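Local coordinates for diguanylate cyclase/phosphodiesterase-domain containing protein (Thermotoga maritima MSB8, PDB 6KHU) that is a putative diguanylate cyclase of the GGDEF family with a degenerate signature motif, so its ability to make cyclic di-GMP is uncertain, at residues 6-16 with 66-77. Residues are numbered along the deposited sequence; the frame is centred on the assembly and turned at random.
Sequences VYAKDHFLRLL and VGRYSDDTFALF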
# COMPACT_ATOMS: atom_id res chain seq x y z
N VAL A 6 9.74 4.18 -6.41
CA VAL A 6 9.14 4.07 -5.08
C VAL A 6 9.32 5.41 -4.39
O VAL A 6 10.43 5.93 -4.32
CB VAL A 6 9.79 2.94 -4.24
CG1 VAL A 6 9.34 3.01 -2.78
CG2 VAL A 6 9.51 1.56 -4.83
N TYR A 7 8.24 5.95 -3.83
CA TYR A 7 8.23 7.30 -3.28
C TYR A 7 8.57 7.32 -1.80
O TYR A 7 8.13 6.46 -1.03
CB TYR A 7 6.86 7.96 -3.51
CG TYR A 7 6.46 8.05 -4.98
CD1 TYR A 7 6.98 9.05 -5.80
CD2 TYR A 7 5.56 7.15 -5.54
CE1 TYR A 7 6.61 9.14 -7.14
CE2 TYR A 7 5.19 7.23 -6.85
CZ TYR A 7 5.71 8.22 -7.65
OH TYR A 7 5.33 8.28 -8.96
N ALA A 8 9.36 8.32 -1.40
CA ALA A 8 9.58 8.60 0.01
C ALA A 8 8.25 8.94 0.70
O ALA A 8 7.28 9.33 0.05
CB ALA A 8 10.56 9.76 0.19
N LYS A 9 8.24 8.82 2.03
CA LYS A 9 7.00 8.94 2.79
C LYS A 9 6.22 10.21 2.44
O LYS A 9 5.04 10.14 2.09
CB LYS A 9 7.30 8.92 4.29
CG LYS A 9 6.05 9.03 5.15
CD LYS A 9 6.43 9.28 6.62
CE LYS A 9 5.24 9.07 7.55
NZ LYS A 9 5.62 9.43 8.93
N ASP A 10 6.87 11.37 2.55
CA ASP A 10 6.13 12.62 2.38
C ASP A 10 5.75 12.84 0.93
O ASP A 10 4.67 13.37 0.64
CB ASP A 10 6.95 13.80 2.90
CG ASP A 10 7.02 13.82 4.42
OD1 ASP A 10 6.39 12.95 5.06
OD2 ASP A 10 7.69 14.72 4.98
N HIS A 11 6.62 12.43 -0.01
CA HIS A 11 6.26 12.46 -1.42
C HIS A 11 5.03 11.59 -1.66
O HIS A 11 4.04 12.03 -2.26
CB HIS A 11 7.46 11.99 -2.26
CG HIS A 11 7.32 12.24 -3.73
ND1 HIS A 11 8.37 12.10 -4.61
CD2 HIS A 11 6.25 12.61 -4.48
CE1 HIS A 11 7.96 12.38 -5.84
NE2 HIS A 11 6.67 12.69 -5.79
N PHE A 12 5.07 10.34 -1.17
CA PHE A 12 3.94 9.42 -1.29
C PHE A 12 2.66 10.03 -0.75
O PHE A 12 1.60 9.96 -1.39
CB PHE A 12 4.26 8.12 -0.55
CG PHE A 12 3.08 7.19 -0.46
CD1 PHE A 12 2.77 6.36 -1.52
CD2 PHE A 12 2.27 7.17 0.67
CE1 PHE A 12 1.66 5.52 -1.46
CE2 PHE A 12 1.17 6.34 0.74
CZ PHE A 12 0.86 5.51 -0.33
N LEU A 13 2.73 10.60 0.45
CA LEU A 13 1.52 11.10 1.09
C LEU A 13 0.95 12.29 0.34
O LEU A 13 -0.28 12.46 0.30
CB LEU A 13 1.81 11.47 2.55
CG LEU A 13 1.98 10.29 3.53
CD1 LEU A 13 2.56 10.77 4.86
CD2 LEU A 13 0.65 9.58 3.77
N ARG A 14 1.81 13.12 -0.25
CA ARG A 14 1.32 14.20 -1.11
C ARG A 14 0.54 13.64 -2.29
O ARG A 14 -0.56 14.11 -2.60
CB ARG A 14 2.49 15.06 -1.60
CG ARG A 14 2.03 16.35 -2.26
CD ARG A 14 3.20 17.28 -2.58
NE ARG A 14 3.92 16.84 -3.78
CZ ARG A 14 5.15 16.34 -3.76
NH1 ARG A 14 5.79 16.22 -2.60
NH2 ARG A 14 5.73 15.96 -4.89
N LEU A 15 1.10 12.63 -2.98
CA LEU A 15 0.39 12.01 -4.10
C LEU A 15 -0.92 11.38 -3.64
O LEU A 15 -1.92 11.42 -4.37
CB LEU A 15 1.28 10.96 -4.77
CG LEU A 15 2.57 11.51 -5.42
CD1 LEU A 15 3.45 10.38 -5.96
CD2 LEU A 15 2.26 12.51 -6.55
N LEU A 16 -0.93 10.79 -2.44
CA LEU A 16 -2.15 10.20 -1.90
C LEU A 16 -3.20 11.27 -1.63
O LEU A 16 -4.39 11.05 -1.90
CB LEU A 16 -1.84 9.41 -0.63
CG LEU A 16 -3.04 8.84 0.14
CD1 LEU A 16 -3.89 7.91 -0.72
CD2 LEU A 16 -2.55 8.11 1.38
N VAL A 66 3.55 3.40 -4.85
CA VAL A 66 4.15 2.68 -3.73
C VAL A 66 5.05 3.64 -2.98
O VAL A 66 5.86 4.36 -3.60
CB VAL A 66 4.96 1.47 -4.22
CG1 VAL A 66 5.55 0.71 -3.04
CG2 VAL A 66 4.12 0.58 -5.10
N GLY A 67 4.96 3.63 -1.66
CA GLY A 67 5.76 4.51 -0.84
C GLY A 67 6.47 3.76 0.27
O GLY A 67 5.96 2.78 0.82
N ARG A 68 7.67 4.25 0.60
CA ARG A 68 8.40 3.83 1.79
C ARG A 68 7.82 4.61 2.96
O ARG A 68 8.21 5.75 3.22
CB ARG A 68 9.90 4.07 1.63
CG ARG A 68 10.78 3.58 2.81
CD ARG A 68 12.14 4.28 2.79
NE ARG A 68 13.12 3.72 3.74
CZ ARG A 68 13.38 4.23 4.94
NH1 ARG A 68 12.74 5.31 5.37
NH2 ARG A 68 14.29 3.65 5.73
N TYR A 69 6.87 4.00 3.67
CA TYR A 69 6.15 4.72 4.71
C TYR A 69 6.99 4.89 5.98
O TYR A 69 6.91 5.92 6.64
CB TYR A 69 4.83 4.01 5.02
CG TYR A 69 3.94 4.83 5.90
CD1 TYR A 69 3.26 5.93 5.39
CD2 TYR A 69 3.81 4.55 7.26
CE1 TYR A 69 2.46 6.71 6.21
CE2 TYR A 69 3.00 5.31 8.07
CZ TYR A 69 2.33 6.39 7.54
OH TYR A 69 1.54 7.17 8.34
N SER A 70 7.79 3.88 6.31
CA SER A 70 8.71 3.92 7.44
C SER A 70 9.88 2.99 7.12
O SER A 70 9.93 2.39 6.04
CB SER A 70 8.01 3.51 8.73
OG SER A 70 7.98 2.10 8.83
N ASP A 71 10.81 2.85 8.07
CA ASP A 71 11.95 1.99 7.78
C ASP A 71 11.56 0.52 7.63
O ASP A 71 12.37 -0.26 7.12
CB ASP A 71 13.06 2.16 8.83
CG ASP A 71 12.62 1.75 10.23
OD1 ASP A 71 11.42 1.47 10.43
OD2 ASP A 71 13.49 1.71 11.13
N ASP A 72 10.34 0.12 8.02
CA ASP A 72 9.91 -1.25 7.79
C ASP A 72 8.51 -1.38 7.19
O ASP A 72 7.99 -2.50 7.09
CB ASP A 72 10.00 -2.06 9.10
CG ASP A 72 9.10 -1.53 10.21
OD1 ASP A 72 8.26 -0.64 9.96
OD2 ASP A 72 9.24 -2.03 11.35
N THR A 73 7.86 -0.28 6.81
CA THR A 73 6.50 -0.33 6.32
C THR A 73 6.44 0.26 4.92
O THR A 73 7.04 1.30 4.65
CB THR A 73 5.53 0.42 7.25
OG1 THR A 73 5.57 -0.16 8.56
CG2 THR A 73 4.10 0.34 6.72
N PHE A 74 5.73 -0.42 4.02
CA PHE A 74 5.38 0.14 2.73
C PHE A 74 3.91 0.53 2.71
O PHE A 74 3.09 -0.06 3.42
CB PHE A 74 5.62 -0.85 1.59
CG PHE A 74 7.06 -1.04 1.23
CD1 PHE A 74 7.70 -0.14 0.40
CD2 PHE A 74 7.76 -2.14 1.70
CE1 PHE A 74 9.04 -0.33 0.04
CE2 PHE A 74 9.10 -2.35 1.35
CZ PHE A 74 9.74 -1.44 0.53
N ALA A 75 3.59 1.51 1.88
CA ALA A 75 2.20 1.82 1.57
C ALA A 75 2.00 1.78 0.07
O ALA A 75 2.94 1.91 -0.72
CB ALA A 75 1.80 3.19 2.14
N LEU A 76 0.74 1.56 -0.32
CA LEU A 76 0.33 1.47 -1.71
C LEU A 76 -1.08 2.01 -1.81
O LEU A 76 -1.92 1.73 -0.95
CB LEU A 76 0.36 0.01 -2.21
CG LEU A 76 -0.42 -0.36 -3.47
CD1 LEU A 76 0.35 0.07 -4.73
CD2 LEU A 76 -0.71 -1.87 -3.49
N PHE A 77 -1.35 2.79 -2.86
CA PHE A 77 -2.74 3.04 -3.20
C PHE A 77 -2.98 2.71 -4.67
O PHE A 77 -2.10 2.92 -5.51
CB PHE A 77 -3.20 4.48 -2.84
CG PHE A 77 -2.53 5.59 -3.62
CD1 PHE A 77 -2.99 5.96 -4.88
CD2 PHE A 77 -1.48 6.31 -3.05
CE1 PHE A 77 -2.41 7.00 -5.57
CE2 PHE A 77 -0.89 7.37 -3.74
CZ PHE A 77 -1.35 7.72 -5.00
O HOH W 1 6.84 6.79 9.15
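The Phe-12 ring presses against the bare backbone of Gly-67, its CD1 3.5 Å from Gly-67 N, with no side chain between them. This is the GGDEF fold, in which helix 9-26 packs on the strands of the signature hairpin; by alignment with the family motif, Ser-70 to Phe-74 occupy the GGDEF positions, with only Asp-72 and Phe-74 matching GGDEF. The Phe-12 ring reaches the sheet because CG stands anti to the backbone N (chi1 172°). Further along the ring, Phe-12 CE2 meets Ala-75 CB at 3.5 Å, while Phe-12 CE1 touches Phe-77 CD2 at 3.6 Å. The planes of the two phenylalanine rings are inclined at 49°. Phe-77 CZ and CE2 touch the helix backbone at Leu-15 O and Leu-16 CA, and Leu-16 CD1 lies alongside the Phe-77 ring; Leu-119 and Ile-123 of helix 119-130 also pack on Leu-16.

Just before the helix, the chain joins the sheet edge as a short parallel strand. Two backbone bonds define this bridge around Gly-67: Tyr-7 N donates almost straight to Val-66 O at 2.9 Å, and Arg-68 N donates to Tyr-7 O at 2.8 Å.

At the start of the hairpin turn, the extended Lys-9 chain passes Tyr-69 O and brings CE over one face of the ring, toward its rim. Lys-9 CE sits 4.1 Å from the Tyr-69 ring centroid and 21° off the normal, a CH-pi contact; any cation-pi attraction from the more distant ammonium is weak. Leu-13 CD2 approaches the same ring at its edge, and Tyr-69 OH is hydrogen-bonded to Glu-127 OE2. One water closes the arrangement, accepting from Lys-9 NZ at 2.9 Å and donating to Tyr-69 O at 2.7 Å.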